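Local coordinates for protein N-acetylglucosamine 2-epimerase (Xylella fastidiosa, PDB 3GT5) that probably catalyses the epimerisation or a related isomerisation of a sugar substrate, as an N-acylglucosamine 2-epimerase family protein, at residues A20-R25 and H35-D40; R56-Y61 and M119-C124; W243-G248 and Y294-D299; L256-D261 and P271-L276. All coordinates share one frame; numbering follows the deposited sequence.

From the N terminus, contact 1 comes first: residues 20-25, at the end of helix 8-22, meet 35-40, closing a short loop without regular structure. Contact 2 opens only afterwards and closes a larger loop, bringing helices 51-68 and 112-127 side by side. These two touch: F57 packs on Y22 and F37, and H23 ND1 lies 2.8 Å from Y61 OH, a probable hydrogen bond. Later in the chain, contact 3 joins the start of helix 247-263 to strand 295-296, and contact 4, the pairing of helices 247-263 and 269-284, is nested inside its loop. Contacts 2 and 3 lie on opposite sides of the chain's centre, their own centres about 28 Å apart.

Contact 1: residues A20-R25 and H35-D40; sequences AFYHPR and HYFRDD
F21 leads the contact from the last turn of helix 8-22, its ring pointing edge-on at the carbonyls of R38 and D39. CG is anti to the backbone N (chi1 174°), which carries the ring out along the side of the helix. There CE1 stands 3.4 Å from D39 O and CZ 3.5 Å from R38 O, both oxygens near the ring plane, so the polarised C-H edge rather than the pi face meets the two carbonyls. CZ also touches F37 CB at 4.1 Å.

Y22 follows on the same turn, with F21 CD2 over the centre of one face of its ring. The edge of Y22 points at the face of F37 in a T-shaped pair, the planes 85° apart and the centroids separated by 5.4 Å. The phenol oxygen is held beyond the contact, by hydrogen bonds with D376 and S370.

After H23, the first residue to leave helical geometry, a cis peptide precedes P24, and R25 follows with a side chain that bends back over the helix end. R25 NH1 donates to F21 O at 2.7 Å, in the guanidinium plane and on a carbonyl lone pair. R25 NH2 makes a weak bond to D40 O at 3.1 Å. One guanidinium thus links the carbonyl of F21 to the second segment, firmly on the helix side and weakly at D40.

With helix 51-68 also packed against the F37 ring, the site is an aromatic junction between the N-terminal helix, the two-stranded antiparallel sheet of 36-37 and 43-45, and the helices of the alpha/alpha barrel characteristic of this family.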
# COMPACT_ATOMS: atom_id res chain seq x y z
N ALA A 20 12.55 14.46 -4.14
CA ALA A 20 13.25 15.65 -3.69
C ALA A 20 12.75 16.13 -2.33
O ALA A 20 13.53 16.70 -1.58
CB ALA A 20 13.19 16.78 -4.77
N PHE A 21 11.50 15.86 -1.96
CA PHE A 21 11.00 16.16 -0.61
C PHE A 21 11.73 15.32 0.45
O PHE A 21 12.19 15.83 1.50
CB PHE A 21 9.47 15.91 -0.50
CG PHE A 21 8.94 16.08 0.87
CD1 PHE A 21 8.68 17.34 1.36
CD2 PHE A 21 8.77 15.01 1.72
CE1 PHE A 21 8.21 17.51 2.61
CE2 PHE A 21 8.30 15.20 3.00
CZ PHE A 21 8.02 16.44 3.44
N TYR A 22 11.83 14.01 0.21
CA TYR A 22 12.33 13.08 1.24
C TYR A 22 13.86 12.97 1.24
O TYR A 22 14.45 12.73 2.25
CB TYR A 22 11.76 11.68 0.98
CG TYR A 22 10.32 11.55 1.34
CD1 TYR A 22 9.35 11.52 0.34
CD2 TYR A 22 9.91 11.49 2.69
CE1 TYR A 22 7.99 11.45 0.66
CE2 TYR A 22 8.53 11.36 3.01
CZ TYR A 22 7.60 11.35 2.00
OH TYR A 22 6.26 11.23 2.29
N HIS A 23 14.46 13.08 0.07
CA HIS A 23 15.88 12.81 -0.08
C HIS A 23 16.69 14.12 -0.10
O HIS A 23 16.34 15.01 -0.87
CB HIS A 23 16.16 12.04 -1.38
CG HIS A 23 17.59 11.59 -1.48
ND1 HIS A 23 18.09 10.62 -0.66
CD2 HIS A 23 18.63 12.06 -2.21
CE1 HIS A 23 19.39 10.48 -0.90
NE2 HIS A 23 19.74 11.35 -1.83
N PRO A 24 17.74 14.22 0.73
CA PRO A 24 18.29 13.22 1.65
C PRO A 24 17.86 13.38 3.13
O PRO A 24 18.38 12.69 4.02
CB PRO A 24 19.78 13.44 1.50
CG PRO A 24 19.86 14.96 1.50
CD PRO A 24 18.67 15.37 0.61
N ARG A 25 16.89 14.24 3.40
CA ARG A 25 16.54 14.58 4.78
C ARG A 25 15.96 13.41 5.60
O ARG A 25 16.06 13.42 6.83
CB ARG A 25 15.58 15.76 4.81
CG ARG A 25 16.28 17.07 4.49
CD ARG A 25 15.31 18.23 4.37
NE ARG A 25 14.22 17.94 3.44
CZ ARG A 25 13.23 18.78 3.17
NH1 ARG A 25 12.25 18.43 2.31
NH2 ARG A 25 13.22 19.98 3.72
N HIS A 35 10.78 9.06 10.39
CA HIS A 35 9.43 8.66 9.96
C HIS A 35 8.32 9.72 10.13
O HIS A 35 7.18 9.45 9.77
CB HIS A 35 9.03 7.37 10.67
CG HIS A 35 9.89 6.20 10.31
ND1 HIS A 35 9.81 4.99 10.96
CD2 HIS A 35 10.84 6.06 9.36
CE1 HIS A 35 10.67 4.15 10.42
NE2 HIS A 35 11.29 4.76 9.43
N TYR A 36 8.64 10.91 10.66
CA TYR A 36 7.63 11.93 10.91
C TYR A 36 8.08 13.28 10.34
O TYR A 36 9.07 13.86 10.82
CB TYR A 36 7.39 12.05 12.42
CG TYR A 36 6.71 10.85 13.08
CD1 TYR A 36 5.33 10.82 13.31
CD2 TYR A 36 7.45 9.76 13.49
CE1 TYR A 36 4.72 9.75 13.93
CE2 TYR A 36 6.85 8.67 14.10
CZ TYR A 36 5.49 8.69 14.33
OH TYR A 36 4.91 7.62 14.96
N PHE A 37 7.39 13.73 9.29
CA PHE A 37 7.75 14.94 8.56
C PHE A 37 6.62 15.95 8.49
O PHE A 37 5.45 15.62 8.18
CB PHE A 37 8.14 14.66 7.11
CG PHE A 37 9.23 13.62 6.94
CD1 PHE A 37 10.51 13.99 6.61
CD2 PHE A 37 8.95 12.25 7.06
CE1 PHE A 37 11.50 13.05 6.45
CE2 PHE A 37 9.95 11.31 6.88
CZ PHE A 37 11.22 11.70 6.60
N ARG A 38 6.96 17.21 8.76
CA ARG A 38 6.07 18.32 8.48
C ARG A 38 6.00 18.68 6.99
O ARG A 38 6.81 18.20 6.19
CB ARG A 38 6.51 19.58 9.25
CG ARG A 38 6.50 19.43 10.74
CD ARG A 38 6.77 20.78 11.45
NE ARG A 38 6.84 20.57 12.88
CZ ARG A 38 7.95 20.34 13.58
NH1 ARG A 38 9.15 20.29 13.01
NH2 ARG A 38 7.86 20.15 14.90
N ASP A 39 5.07 19.57 6.64
CA ASP A 39 4.88 19.98 5.26
C ASP A 39 6.17 20.48 4.64
O ASP A 39 6.41 20.25 3.47
CB ASP A 39 3.84 21.10 5.13
CG ASP A 39 2.39 20.62 5.30
OD1 ASP A 39 2.09 19.41 5.18
OD2 ASP A 39 1.49 21.48 5.51
N ASP A 40 6.98 21.18 5.43
CA ASP A 40 8.21 21.78 4.90
C ASP A 40 9.40 20.85 4.96
O ASP A 40 10.51 21.25 4.64
CB ASP A 40 8.52 23.11 5.60
CG ASP A 40 8.76 22.94 7.11
OD1 ASP A 40 8.95 21.82 7.63
OD2 ASP A 40 8.78 23.99 7.79

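Contact 2: residues R56-Y61 and M119-C124; sequences RFVFNY and MLAYSC
V58 CG1 and F59 CG both stand anti to their backbone nitrogens (chi1 171° for F59), and these torsions send the two side chains toward helix 112-127. From that helix C124 holds SG anti to its carbonyl carbon, which brings the sulfur to the F59 ring, and the branched end of L120 leans in.

The ring of F59 does its touching through one atom, CD1. L120 CD2 reaches it at 3.8 Å and C124 SG also at 3.8 Å, so two partners share one ring atom, approaching it from directions roughly at right angles. Neither partner lies squarely over the ring or in its plane: the sulfur is 5.0 Å from the F59 centroid along a line 64° off the normal. This is an oblique sulfur-aromatic contact, without a stacked geometry. Y377 adds an edge-to-face ring partner to F59 from helix 377-387.

Backbones come nearer at V58 and A121, whose CA atoms are 5.7 Å apart. V58 CG1 meets A121 CB at 3.8 Å and A121 O at 3.7 Å, and it makes a looser apolar contact with CB of C124. The small A121 side chain is consistent with the short distance of 8.5 Å between the two segment axes.

No hydrogen bond crosses the contact; it is buried apolar packing. The N-to-C directions differ by 29°, so the segments run nearly parallel although 57 residues of chain separate them. Near-parallel packing of helices that are not consecutive, with antiparallel ones connecting them, is a feature of the alpha/alpha barrel of N-acylglucosamine 2-epimerases.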
# COMPACT_ATOMS: atom_id res chain seq x y z
N ARG A 56 8.53 0.74 3.75
CA ARG A 56 8.05 1.52 2.61
C ARG A 56 9.15 2.40 2.04
O ARG A 56 9.21 2.61 0.84
CB ARG A 56 6.81 2.35 2.98
CG ARG A 56 5.53 1.50 2.98
CD ARG A 56 4.33 2.32 3.39
NE ARG A 56 3.12 1.50 3.44
CZ ARG A 56 1.91 1.99 3.69
NH1 ARG A 56 1.73 3.30 3.82
NH2 ARG A 56 0.85 1.18 3.73
N PHE A 57 10.02 2.95 2.90
CA PHE A 57 11.14 3.76 2.38
C PHE A 57 12.12 2.93 1.55
O PHE A 57 12.72 3.44 0.62
CB PHE A 57 11.92 4.43 3.48
CG PHE A 57 11.42 5.80 3.86
CD1 PHE A 57 11.46 6.85 2.96
CD2 PHE A 57 10.98 6.05 5.16
CE1 PHE A 57 11.01 8.13 3.33
CE2 PHE A 57 10.54 7.33 5.54
CZ PHE A 57 10.57 8.36 4.61
N VAL A 58 12.30 1.65 1.87
CA VAL A 58 13.09 0.77 0.99
C VAL A 58 12.44 0.66 -0.39
O VAL A 58 13.12 0.75 -1.41
CB VAL A 58 13.23 -0.63 1.60
CG1 VAL A 58 13.80 -1.68 0.60
CG2 VAL A 58 14.08 -0.57 2.83
N PHE A 59 11.12 0.49 -0.45
CA PHE A 59 10.40 0.51 -1.73
C PHE A 59 10.65 1.84 -2.50
O PHE A 59 10.97 1.80 -3.68
CB PHE A 59 8.88 0.25 -1.51
CG PHE A 59 8.02 0.46 -2.70
CD1 PHE A 59 7.61 -0.62 -3.45
CD2 PHE A 59 7.57 1.74 -3.03
CE1 PHE A 59 6.77 -0.44 -4.55
CE2 PHE A 59 6.73 1.93 -4.16
CZ PHE A 59 6.33 0.83 -4.90
N ASN A 60 10.46 2.99 -1.83
CA ASN A 60 10.60 4.34 -2.41
C ASN A 60 11.93 4.37 -3.16
O ASN A 60 12.02 4.74 -4.33
CB ASN A 60 10.77 5.43 -1.33
CG ASN A 60 9.48 5.91 -0.67
OD1 ASN A 60 8.40 5.32 -0.82
ND2 ASN A 60 9.60 7.07 0.05
N TYR A 61 12.97 3.99 -2.46
CA TYR A 61 14.31 4.20 -3.02
C TYR A 61 14.64 3.14 -4.06
O TYR A 61 15.31 3.45 -5.07
CB TYR A 61 15.33 4.20 -1.91
CG TYR A 61 15.52 5.53 -1.18
CD1 TYR A 61 16.21 6.56 -1.79
CD2 TYR A 61 15.08 5.71 0.12
CE1 TYR A 61 16.41 7.75 -1.16
CE2 TYR A 61 15.29 6.89 0.80
CZ TYR A 61 15.95 7.93 0.12
OH TYR A 61 16.24 9.12 0.76
N MET A 119 8.18 -8.44 3.21
CA MET A 119 8.29 -9.22 1.94
C MET A 119 8.48 -8.29 0.74
O MET A 119 9.34 -8.51 -0.13
CB MET A 119 7.12 -10.19 1.73
CG MET A 119 7.25 -11.02 0.48
SD MET A 119 8.69 -12.24 0.47
CE MET A 119 7.78 -13.72 1.05
N LEU A 120 7.72 -7.20 0.72
CA LEU A 120 7.86 -6.21 -0.33
C LEU A 120 9.26 -5.57 -0.31
O LEU A 120 9.89 -5.44 -1.39
CB LEU A 120 6.78 -5.14 -0.18
CG LEU A 120 6.81 -4.05 -1.27
CD1 LEU A 120 6.47 -4.64 -2.66
CD2 LEU A 120 5.85 -2.89 -0.94
N ALA A 121 9.75 -5.19 0.88
CA ALA A 121 11.09 -4.56 0.97
C ALA A 121 12.17 -5.55 0.47
O ALA A 121 13.12 -5.18 -0.26
CB ALA A 121 11.40 -4.09 2.40
N TYR A 122 12.06 -6.80 0.88
CA TYR A 122 13.08 -7.79 0.44
C TYR A 122 12.99 -8.05 -1.07
O TYR A 122 14.04 -8.23 -1.73
CB TYR A 122 12.93 -9.11 1.22
CG TYR A 122 13.27 -9.04 2.70
CD1 TYR A 122 14.15 -8.07 3.24
CD2 TYR A 122 12.77 -10.00 3.59
CE1 TYR A 122 14.44 -8.01 4.59
CE2 TYR A 122 13.12 -9.97 4.95
CZ TYR A 122 13.96 -8.99 5.44
OH TYR A 122 14.28 -8.94 6.78
N SER A 123 11.78 -8.05 -1.64
CA SER A 123 11.60 -8.25 -3.09
C SER A 123 12.24 -7.07 -3.85
O SER A 123 12.94 -7.27 -4.85
CB SER A 123 10.12 -8.34 -3.46
OG SER A 123 9.60 -9.45 -2.81
N CYS A 124 12.03 -5.87 -3.32
CA CYS A 124 12.72 -4.69 -3.86
C CYS A 124 14.25 -4.83 -3.78
O CYS A 124 14.94 -4.48 -4.77
CB CYS A 124 12.30 -3.42 -3.13
SG CYS A 124 10.63 -2.92 -3.54

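Contact 3: residues W243-G248 and Y294-D299; sequences WGFQPG and YGFAPD
F245 CB sits over one face of the F296 ring, in a CH-pi contact 3.8 Å from the centroid and 19° off the normal, and the two residues are paired in a single antiparallel hydrogen-bonded bridge that adds the chain just before helix 247-263 to the edge of the small sheet containing strand 295-296. The two rings are inclined by 30° and slid apart, so they barely overlap, with centroids separated by 5.6 Å. The F245 ring itself turns its edge to P298 CA.

In the bridge, F245 N donates to F296 O at 2.8 Å, and F296 N returns a bond to F245 O at 3.0 Å. Beside it, Y294 and G295 form a classic beta bulge, both facing D304 on the neighbouring strand.

W243 reaches tip to tip with P298, while A297 CB comes to the edge of the indole, 3.7 Å from CH2. The indole nitrogen is held beyond the contact by W229 O.

On the bulge side the amide of Q246 stands upright on a face of the Y294 ring: its plane is turned 86° to the ring, and NE2 lies over the ring centre, 3.4 Å above the plane. The bend of Q246 at chi2 carries the amide to this place. The ring of Y308 also stacks with that of Y294.

Q246 is also the N-cap residue of the helix, and a bridging water completes the join: it donates to Y294 O at 2.8 Å, gives a weak bond to Q246 OE1, and accepts from G248 N at 3.0 Å.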
# COMPACT_ATOMS: atom_id res chain seq x y z
N TRP A 243 -13.40 1.81 10.17
CA TRP A 243 -14.72 1.22 9.96
C TRP A 243 -15.32 1.66 8.63
O TRP A 243 -15.22 2.83 8.25
CB TRP A 243 -15.70 1.60 11.09
CG TRP A 243 -17.02 0.85 10.95
CD1 TRP A 243 -17.31 -0.39 11.46
CD2 TRP A 243 -18.21 1.28 10.27
NE1 TRP A 243 -18.58 -0.78 11.10
CE2 TRP A 243 -19.16 0.23 10.38
CE3 TRP A 243 -18.57 2.44 9.54
CZ2 TRP A 243 -20.44 0.32 9.84
CZ3 TRP A 243 -19.85 2.52 8.99
CH2 TRP A 243 -20.76 1.47 9.12
N GLY A 244 -16.01 0.74 7.94
CA GLY A 244 -16.79 1.06 6.73
C GLY A 244 -16.13 0.47 5.50
O GLY A 244 -14.97 0.01 5.58
N PHE A 245 -16.85 0.47 4.36
CA PHE A 245 -16.23 0.11 3.10
C PHE A 245 -15.25 1.19 2.73
O PHE A 245 -15.56 2.38 2.82
CB PHE A 245 -17.25 -0.04 1.97
CG PHE A 245 -18.05 -1.30 2.05
CD1 PHE A 245 -17.47 -2.51 1.70
CD2 PHE A 245 -19.39 -1.28 2.39
CE1 PHE A 245 -18.17 -3.66 1.71
CE2 PHE A 245 -20.14 -2.48 2.41
CZ PHE A 245 -19.52 -3.66 2.08
N GLN A 246 -14.06 0.77 2.30
CA GLN A 246 -12.99 1.67 1.90
C GLN A 246 -12.92 1.64 0.38
O GLN A 246 -12.41 0.67 -0.18
CB GLN A 246 -11.67 1.13 2.48
CG GLN A 246 -11.55 1.32 3.98
CD GLN A 246 -10.87 2.63 4.26
OE1 GLN A 246 -9.77 2.87 3.74
NE2 GLN A 246 -11.50 3.51 5.07
N PRO A 247 -13.43 2.68 -0.32
CA PRO A 247 -13.31 2.68 -1.76
C PRO A 247 -11.87 2.51 -2.27
O PRO A 247 -11.64 1.89 -3.31
CB PRO A 247 -13.83 4.09 -2.16
CG PRO A 247 -13.94 4.85 -0.93
CD PRO A 247 -14.18 3.87 0.15
N GLY A 248 -10.92 3.07 -1.55
CA GLY A 248 -9.50 2.97 -1.87
C GLY A 248 -9.02 1.54 -1.92
O GLY A 248 -8.13 1.21 -2.68
N TYR A 294 -13.45 8.86 1.99
CA TYR A 294 -12.70 7.79 2.65
C TYR A 294 -13.51 6.50 2.85
O TYR A 294 -12.97 5.40 2.69
CB TYR A 294 -12.22 8.25 3.99
CG TYR A 294 -11.19 7.40 4.68
CD1 TYR A 294 -10.03 6.97 4.01
CD2 TYR A 294 -11.31 7.10 6.02
CE1 TYR A 294 -9.04 6.25 4.69
CE2 TYR A 294 -10.35 6.36 6.69
CZ TYR A 294 -9.22 5.94 6.02
OH TYR A 294 -8.27 5.26 6.73
N GLY A 295 -14.79 6.63 3.20
CA GLY A 295 -15.57 5.48 3.68
C GLY A 295 -17.06 5.62 3.46
O GLY A 295 -17.60 6.73 3.48
N PHE A 296 -17.70 4.50 3.18
CA PHE A 296 -19.16 4.46 3.13
C PHE A 296 -19.68 3.22 3.86
O PHE A 296 -19.01 2.18 3.93
CB PHE A 296 -19.74 4.61 1.71
CG PHE A 296 -19.29 3.58 0.72
CD1 PHE A 296 -19.97 2.40 0.57
CD2 PHE A 296 -18.20 3.83 -0.10
CE1 PHE A 296 -19.59 1.47 -0.40
CE2 PHE A 296 -17.77 2.88 -1.03
CZ PHE A 296 -18.45 1.71 -1.18
N ALA A 297 -20.84 3.39 4.47
CA ALA A 297 -21.48 2.31 5.23
C ALA A 297 -22.13 1.30 4.28
O ALA A 297 -22.26 1.55 3.08
CB ALA A 297 -22.56 2.92 6.20
N PRO A 298 -22.58 0.15 4.81
CA PRO A 298 -23.28 -0.83 3.96
C PRO A 298 -24.61 -0.40 3.30
O PRO A 298 -25.06 -1.06 2.39
CB PRO A 298 -23.48 -2.02 4.90
CG PRO A 298 -22.39 -1.87 5.90
CD PRO A 298 -22.24 -0.39 6.13
N ASP A 299 -25.19 0.72 3.72
CA ASP A 299 -26.38 1.28 3.07
C ASP A 299 -26.00 2.25 1.94
O ASP A 299 -26.90 2.85 1.33
CB ASP A 299 -27.29 1.99 4.12
CG ASP A 299 -26.66 3.27 4.69
OD1 ASP A 299 -25.40 3.36 4.75
OD2 ASP A 299 -27.42 4.19 5.09
O HOH W 1 -10.91 4.21 1.20

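Contact 4: residues L256-D261 and P271-L276; sequences LLLILD and PVARSL
L257 CD1 rests on the one flat group met here, the peptide joining V272 and A273: it sits 3.5 Å from A273 N, almost straight above that nitrogen on one face of the peptide. No aromatic ring or side-chain amide takes part. The two segments belong to consecutive helices, 247-263 and 269-284, packed as an antiparallel alpha hairpin, the building unit of the alpha/alpha barrel. Their N-to-C directions are 163° apart, and their axes approach to 9.3 Å.

The same methyl carries most of the contact. L257 has CG beside its backbone N and an extended chi2 of 177°, a combination that pushes CD1 out toward helix 269-284. There it meets V272 CG1 at 3.6 Å, crossing that side chain at a slant, and L276 CD1 at 4.1 Å. A273 stands closest to L257 along the backbones, with 6.1 Å between CA atoms, and presents its CB to L257 CD1 at 4.1 Å. L258 also leans toward A273, although the modelled separation there is doubtful.

Beyond the pair, L257 packs on A202 and T206 of helix 192-211, whereas L258 packs on L321 of helix 309-326, so the hairpin is bordered by helices from other parts of the barrel. Within the second helix, V272 O is gripped twice: by L276 N and by S275 OG, the hydroxyl donating at 2.8 Å from a position tilted 18° out of the carbonyl plane.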
# COMPACT_ATOMS: atom_id res chain seq x y z
N LEU A 256 -4.50 -4.59 -8.34
CA LEU A 256 -3.81 -5.86 -8.13
C LEU A 256 -4.33 -6.96 -9.06
O LEU A 256 -3.54 -7.78 -9.57
CB LEU A 256 -3.92 -6.30 -6.67
CG LEU A 256 -3.24 -5.43 -5.64
CD1 LEU A 256 -3.59 -6.02 -4.27
CD2 LEU A 256 -1.66 -5.27 -5.83
N LEU A 257 -5.65 -7.01 -9.30
CA LEU A 257 -6.22 -7.99 -10.23
C LEU A 257 -5.72 -7.75 -11.66
O LEU A 257 -5.53 -8.72 -12.44
CB LEU A 257 -7.75 -7.91 -10.23
CG LEU A 257 -8.43 -8.28 -8.93
CD1 LEU A 257 -9.97 -8.08 -9.02
CD2 LEU A 257 -8.12 -9.73 -8.52
N LEU A 258 -5.54 -6.49 -12.05
CA LEU A 258 -5.02 -6.18 -13.39
C LEU A 258 -3.50 -6.46 -13.51
O LEU A 258 -3.02 -6.78 -14.59
CB LEU A 258 -5.33 -4.73 -13.81
CG LEU A 258 -6.68 -4.53 -14.51
CD1 LEU A 258 -6.70 -5.03 -16.00
CD2 LEU A 258 -7.79 -5.17 -13.76
N ILE A 259 -2.78 -6.39 -12.42
CA ILE A 259 -1.36 -6.83 -12.41
C ILE A 259 -1.34 -8.37 -12.52
O ILE A 259 -0.57 -8.92 -13.29
CB ILE A 259 -0.62 -6.35 -11.18
CG1 ILE A 259 -0.54 -4.81 -11.17
CG2 ILE A 259 0.82 -6.96 -11.15
CD1 ILE A 259 -0.01 -4.21 -9.89
N LEU A 260 -2.24 -9.05 -11.81
CA LEU A 260 -2.32 -10.51 -11.95
C LEU A 260 -2.63 -10.92 -13.38
O LEU A 260 -2.07 -11.90 -13.88
CB LEU A 260 -3.35 -11.09 -11.01
CG LEU A 260 -2.87 -11.24 -9.57
CD1 LEU A 260 -4.07 -11.26 -8.61
CD2 LEU A 260 -2.01 -12.51 -9.38
N ASP A 261 -3.50 -10.14 -14.04
CA ASP A 261 -3.96 -10.44 -15.41
C ASP A 261 -2.82 -10.36 -16.44
O ASP A 261 -2.89 -10.94 -17.55
CB ASP A 261 -5.09 -9.48 -15.75
CG ASP A 261 -5.57 -9.60 -17.19
OD1 ASP A 261 -6.32 -10.54 -17.50
OD2 ASP A 261 -5.23 -8.69 -18.01
N PRO A 271 -13.28 -8.78 -15.16
CA PRO A 271 -14.66 -8.44 -14.80
C PRO A 271 -14.80 -8.14 -13.29
O PRO A 271 -15.59 -7.25 -12.88
CB PRO A 271 -15.47 -9.70 -15.17
CG PRO A 271 -14.64 -10.44 -16.11
CD PRO A 271 -13.21 -10.04 -15.95
N VAL A 272 -14.08 -8.88 -12.46
CA VAL A 272 -14.12 -8.60 -11.01
C VAL A 272 -13.53 -7.21 -10.71
O VAL A 272 -14.12 -6.42 -9.96
CB VAL A 272 -13.48 -9.71 -10.17
CG1 VAL A 272 -13.30 -9.29 -8.71
CG2 VAL A 272 -14.28 -11.00 -10.24
N ALA A 273 -12.37 -6.92 -11.32
CA ALA A 273 -11.73 -5.59 -11.21
C ALA A 273 -12.69 -4.46 -11.60
O ALA A 273 -12.80 -3.47 -10.87
CB ALA A 273 -10.47 -5.51 -12.12
N ARG A 274 -13.38 -4.62 -12.73
CA ARG A 274 -14.34 -3.58 -13.21
C ARG A 274 -15.50 -3.41 -12.22
O ARG A 274 -15.90 -2.29 -11.91
CB ARG A 274 -14.87 -3.94 -14.62
CG ARG A 274 -13.79 -3.94 -15.68
CD ARG A 274 -14.36 -4.05 -17.08
NE ARG A 274 -15.17 -2.87 -17.38
CZ ARG A 274 -15.51 -2.46 -18.60
NH1 ARG A 274 -15.12 -3.14 -19.67
NH2 ARG A 274 -16.26 -1.36 -18.74
N SER A 275 -16.00 -4.51 -11.67
CA SER A 275 -17.12 -4.45 -10.70
C SER A 275 -16.69 -3.68 -9.43
O SER A 275 -17.46 -2.87 -8.89
CB SER A 275 -17.67 -5.85 -10.35
OG SER A 275 -16.82 -6.59 -9.43
N LEU A 276 -15.47 -3.94 -8.96
CA LEU A 276 -15.00 -3.29 -7.75
C LEU A 276 -14.79 -1.78 -7.97
O LEU A 276 -15.20 -0.93 -7.14
CB LEU A 276 -13.67 -3.90 -7.29
CG LEU A 276 -13.81 -5.35 -6.76
CD1 LEU A 276 -12.43 -5.99 -6.42
CD2 LEU A 276 -14.76 -5.43 -5.53